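Pyruvate kinase (Pyrobaculum aerophilum, PDB 3QTG) catalyses the last step of glycolysis, the transfer of phosphate from phosphoenolpyruvate to ADP, which yields pyruvate and ATP and requires a divalent metal ion. Local coordinates at residues I305-G315 and W337-Q348. Sequence-based numbering, arbitrary orientation.
Sequences INDVFTTASMG and WLSRILMNVEYQ
F309 reaches from helix 305-313 to the backbone of N344-E346. Its CB rests on I341 CG2 at 4.2 Å. With CG anti to the backbone N (chi1 180°), the ring runs out past V345: CD1 meets V345 CG2, CE1 lies 3.5 Å from N344 O, which sits at the ring edge in its plane, and CZ ends near E346 N. A long, flat ring suits this place because it lies along V345 while its edge meets the N344 carbonyl, and an alanine here would probably uncover V345 and the neighbouring backbone. R271 of the second subunit packs on F309 and forms a salt bridge with E346. Toward the barrel, branched residues fill the crossing (-57°): V308 CG1 touches I341 CG2 and L338 CD1 at 3.7 Å. A312, small enough for close approach, sets its CB against L342 CD2 (3.6 Å) and V345 CG2. Beyond it the backbones join, Q348 N donating to S313 O (3.0 Å, 154°), while the edge of the Y347 ring brings CE1 to A312 O. Helices 302-313 and 331-343 flank, in sequence, TIM-barrel strand 318-321 and short helix 323-326; L319 of that strand touches V308 and L342, and L338 touches R19 of strand 18-22.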
loop_
_atom_site.group_PDB
_atom_site.type_symbol
_atom_site.label_atom_id
_atom_site.label_comp_id
_atom_site.label_asym_id
_atom_site.label_seq_id
_atom_site.Cartn_x
_atom_site.Cartn_y
_atom_site.Cartn_z
ATOM N N ILE A 305 -6.010 -9.992 -34.280
ATOM C CA ILE A 305 -4.858 -9.250 -33.756
ATOM C C ILE A 305 -5.140 -8.725 -32.335
ATOM O O ILE A 305 -4.349 -8.949 -31.439
ATOM C CB ILE A 305 -4.427 -8.096 -34.715
ATOM C CG1 ILE A 305 -3.840 -8.681 -36.013
ATOM C CG2 ILE A 305 -3.448 -7.144 -34.027
ATOM C CD1 ILE A 305 -3.970 -7.792 -37.222
ATOM N N ASN A 306 -6.260 -8.040 -32.125
ATOM C CA ASN A 306 -6.614 -7.621 -30.763
ATOM C C ASN A 306 -6.705 -8.797 -29.754
ATOM O O ASN A 306 -6.204 -8.684 -28.631
ATOM C CB ASN A 306 -7.889 -6.785 -30.750
ATOM C CG ASN A 306 -7.700 -5.418 -31.385
ATOM O OD1 ASN A 306 -8.424 -5.037 -32.316
ATOM N ND2 ASN A 306 -6.741 -4.662 -30.881
ATOM N N ASP A 307 -7.322 -9.906 -30.175
ATOM C CA ASP A 307 -7.442 -11.146 -29.361
ATOM C C ASP A 307 -6.078 -11.685 -28.890
ATOM O O ASP A 307 -5.859 -11.872 -27.692
ATOM C CB ASP A 307 -8.207 -12.204 -30.162
ATOM C CG ASP A 307 -8.653 -13.407 -29.322
ATOM O OD1 ASP A 307 -8.548 -13.380 -28.073
ATOM O OD2 ASP A 307 -9.122 -14.398 -29.940
ATOM N N VAL A 308 -5.155 -11.886 -29.829
ATOM C CA VAL A 308 -3.794 -12.327 -29.515
ATOM C C VAL A 308 -3.084 -11.298 -28.625
ATOM O O VAL A 308 -2.400 -11.665 -27.660
ATOM C CB VAL A 308 -2.949 -12.550 -30.805
ATOM C CG1 VAL A 308 -1.463 -12.909 -30.469
ATOM C CG2 VAL A 308 -3.566 -13.627 -31.674
ATOM N N PHE A 309 -3.233 -10.014 -28.972
ATOM C CA PHE A 309 -2.571 -8.961 -28.232
ATOM C C PHE A 309 -3.036 -9.023 -26.764
ATOM O O PHE A 309 -2.221 -9.075 -25.877
ATOM C CB PHE A 309 -2.824 -7.586 -28.860
ATOM C CG PHE A 309 -2.163 -6.453 -28.120
ATOM C CD1 PHE A 309 -0.889 -6.016 -28.485
ATOM C CD2 PHE A 309 -2.802 -5.839 -27.045
ATOM C CE1 PHE A 309 -0.274 -4.971 -27.799
ATOM C CE2 PHE A 309 -2.190 -4.799 -26.336
ATOM C CZ PHE A 309 -0.930 -4.366 -26.715
ATOM N N THR A 310 -4.338 -9.066 -26.522
ATOM C CA THR A 310 -4.852 -9.039 -25.145
ATOM C C THR A 310 -4.655 -10.346 -24.353
ATOM O O THR A 310 -4.397 -10.324 -23.145
ATOM C CB THR A 310 -6.316 -8.581 -25.094
ATOM O OG1 THR A 310 -7.100 -9.408 -25.949
ATOM C CG2 THR A 310 -6.455 -7.146 -25.577
ATOM N N THR A 311 -4.771 -11.485 -25.020
ATOM C CA THR A 311 -4.428 -12.767 -24.388
ATOM C C THR A 311 -2.965 -12.779 -23.894
ATOM O O THR A 311 -2.706 -13.127 -22.731
ATOM C CB THR A 311 -4.736 -13.942 -25.352
ATOM O OG1 THR A 311 -6.148 -13.950 -25.623
ATOM C CG2 THR A 311 -4.336 -15.279 -24.765
ATOM N N ALA A 312 -2.026 -12.380 -24.766
ATOM C CA ALA A 312 -0.619 -12.264 -24.381
ATOM C C ALA A 312 -0.358 -11.270 -23.227
ATOM O O ALA A 312 0.476 -11.555 -22.359
ATOM C CB ALA A 312 0.275 -11.940 -25.594
ATOM N N SER A 313 -1.060 -10.129 -23.234
ATOM C CA SER A 313 -0.980 -9.107 -22.165
ATOM C C SER A 313 -1.287 -9.606 -20.773
ATOM O O SER A 313 -0.773 -9.058 -19.802
ATOM C CB SER A 313 -1.951 -7.954 -22.435
ATOM O OG SER A 313 -1.451 -7.154 -23.473
ATOM N N MET A 314 -2.162 -10.611 -20.680
ATOM C CA MET A 314 -2.530 -11.216 -19.398
ATOM C C MET A 314 -1.326 -11.866 -18.743
ATOM O O MET A 314 -1.343 -12.149 -17.552
ATOM C CB MET A 314 -3.580 -12.305 -19.590
ATOM C CG MET A 314 -4.981 -11.855 -19.921
ATOM S SD MET A 314 -6.071 -13.317 -19.822
ATOM C CE MET A 314 -6.403 -13.286 -18.062
ATOM N N GLY A 315 -0.293 -12.135 -19.537
ATOM C CA GLY A 315 0.948 -12.705 -19.020
ATOM C C GLY A 315 1.039 -14.223 -19.108
ATOM O O GLY A 315 1.756 -14.830 -18.327
ATOM N N TRP A 337 2.913 -13.790 -38.338
ATOM C CA TRP A 337 1.977 -12.853 -37.707
ATOM C C TRP A 337 1.857 -13.000 -36.183
ATOM O O TRP A 337 1.746 -11.997 -35.478
ATOM C CB TRP A 337 0.607 -12.933 -38.364
ATOM C CG TRP A 337 0.481 -11.973 -39.491
ATOM C CD1 TRP A 337 0.587 -12.250 -40.831
ATOM C CD2 TRP A 337 0.248 -10.567 -39.390
ATOM N NE1 TRP A 337 0.422 -11.107 -41.561
ATOM C CE2 TRP A 337 0.215 -10.055 -40.709
ATOM C CE3 TRP A 337 0.051 -9.688 -38.315
ATOM C CZ2 TRP A 337 -0.008 -8.699 -40.985
ATOM C CZ3 TRP A 337 -0.162 -8.333 -38.588
ATOM C CH2 TRP A 337 -0.190 -7.855 -39.915
ATOM N N LEU A 338 1.893 -14.240 -35.684
ATOM C CA LEU A 338 1.945 -14.487 -34.232
ATOM C C LEU A 338 3.101 -13.734 -33.547
ATOM O O LEU A 338 2.903 -12.978 -32.585
ATOM C CB LEU A 338 2.056 -15.986 -33.928
ATOM C CG LEU A 338 1.982 -16.284 -32.427
ATOM C CD1 LEU A 338 0.713 -15.646 -31.771
ATOM C CD2 LEU A 338 2.056 -17.786 -32.142
ATOM N N SER A 339 4.298 -13.949 -34.079
ATOM C CA SER A 339 5.542 -13.402 -33.551
ATOM C C SER A 339 5.596 -11.879 -33.649
ATOM O O SER A 339 6.058 -11.199 -32.725
ATOM C CB SER A 339 6.710 -14.031 -34.321
ATOM O OG SER A 339 7.920 -13.854 -33.640
ATOM N N ARG A 340 5.122 -11.359 -34.779
ATOM C CA ARG A 340 5.032 -9.926 -35.026
ATOM C C ARG A 340 4.104 -9.230 -34.011
ATOM O O ARG A 340 4.478 -8.215 -33.433
ATOM C CB ARG A 340 4.528 -9.702 -36.450
ATOM C CG ARG A 340 4.588 -8.271 -36.930
ATOM C CD ARG A 340 3.916 -8.138 -38.302
ATOM N NE ARG A 340 4.133 -9.313 -39.162
ATOM C CZ ARG A 340 4.053 -9.296 -40.493
ATOM N NH1 ARG A 340 3.765 -8.157 -41.125
ATOM N NH2 ARG A 340 4.267 -10.414 -41.196
ATOM N N ILE A 341 2.905 -9.778 -33.801
ATOM C CA ILE A 341 1.954 -9.241 -32.799
ATOM C C ILE A 341 2.553 -9.212 -31.400
ATOM O O ILE A 341 2.363 -8.250 -30.664
ATOM C CB ILE A 341 0.609 -10.026 -32.754
ATOM C CG1 ILE A 341 -0.155 -9.877 -34.083
ATOM C CG2 ILE A 341 -0.268 -9.554 -31.535
ATOM C CD1 ILE A 341 -1.227 -10.939 -34.330
ATOM N N LEU A 342 3.269 -10.275 -31.043
ATOM C CA LEU A 342 3.867 -10.406 -29.716
ATOM C C LEU A 342 4.927 -9.338 -29.453
ATOM O O LEU A 342 5.051 -8.828 -28.329
ATOM C CB LEU A 342 4.432 -11.823 -29.497
ATOM C CG LEU A 342 3.382 -12.946 -29.461
ATOM C CD1 LEU A 342 3.997 -14.328 -29.204
ATOM C CD2 LEU A 342 2.290 -12.645 -28.462
ATOM N N MET A 343 5.679 -8.992 -30.497
ATOM C CA MET A 343 6.696 -7.953 -30.397
ATOM C C MET A 343 6.097 -6.597 -30.049
ATOM O O MET A 343 6.797 -5.706 -29.588
ATOM C CB MET A 343 7.534 -7.882 -31.681
ATOM C CG MET A 343 8.406 -9.119 -31.861
ATOM S SD MET A 343 9.490 -9.072 -33.300
ATOM C CE MET A 343 10.397 -10.618 -33.066
ATOM N N ASN A 344 4.791 -6.458 -30.241
ATOM C CA ASN A 344 4.094 -5.216 -29.914
ATOM C C ASN A 344 3.479 -5.192 -28.520
ATOM O O ASN A 344 3.071 -4.128 -28.056
ATOM C CB ASN A 344 2.993 -4.938 -30.941
ATOM C CG ASN A 344 3.549 -4.554 -32.285
ATOM O OD1 ASN A 344 3.898 -3.388 -32.519
ATOM N ND2 ASN A 344 3.663 -5.543 -33.182
ATOM N N VAL A 345 3.393 -6.351 -27.871
ATOM C CA VAL A 345 2.645 -6.479 -26.612
ATOM C C VAL A 345 3.209 -5.616 -25.465
ATOM O O VAL A 345 4.405 -5.579 -25.235
ATOM C CB VAL A 345 2.462 -7.970 -26.177
ATOM C CG1 VAL A 345 1.794 -8.072 -24.819
ATOM C CG2 VAL A 345 1.613 -8.717 -27.199
ATOM N N GLU A 346 2.337 -4.896 -24.768
ATOM C CA GLU A 346 2.719 -4.379 -23.463
ATOM C C GLU A 346 1.888 -5.120 -22.434
ATOM O O GLU A 346 0.684 -5.310 -22.602
ATOM C CB GLU A 346 2.609 -2.848 -23.364
ATOM C CG GLU A 346 1.210 -2.285 -23.217
ATOM C CD GLU A 346 1.185 -0.757 -23.020
ATOM O OE1 GLU A 346 1.972 -0.044 -23.699
ATOM O OE2 GLU A 346 0.378 -0.270 -22.178
ATOM N N TYR A 347 2.560 -5.580 -21.397
ATOM C CA TYR A 347 1.990 -6.547 -20.482
ATOM C C TYR A 347 1.324 -5.840 -19.337
ATOM O O TYR A 347 1.869 -4.889 -18.781
ATOM C CB TYR A 347 3.077 -7.495 -19.975
ATOM C CG TYR A 347 3.611 -8.385 -21.078
ATOM C CD1 TYR A 347 2.913 -9.527 -21.468
ATOM C CD2 TYR A 347 4.789 -8.070 -21.753
ATOM C CE1 TYR A 347 3.372 -10.330 -22.499
ATOM C CE2 TYR A 347 5.265 -8.888 -22.799
ATOM C CZ TYR A 347 4.552 -10.015 -23.149
ATOM O OH TYR A 347 4.982 -10.839 -24.163
ATOM N N GLN A 348 0.139 -6.300 -18.983
ATOM C CA GLN A 348 -0.547 -5.702 -17.860
ATOM C C GLN A 348 -0.262 -6.476 -16.599
ATOM O O GLN A 348 -0.575 -7.660 -16.522
ATOM C CB GLN A 348 -2.037 -5.566 -18.128
ATOM C CG GLN A 348 -2.383 -4.174 -18.633
ATOM C CD GLN A 348 -3.764 -4.094 -19.265
ATOM O OE1 GLN A 348 -4.498 -3.121 -19.050
ATOM N NE2 GLN A 348 -4.127 -5.117 -20.058
#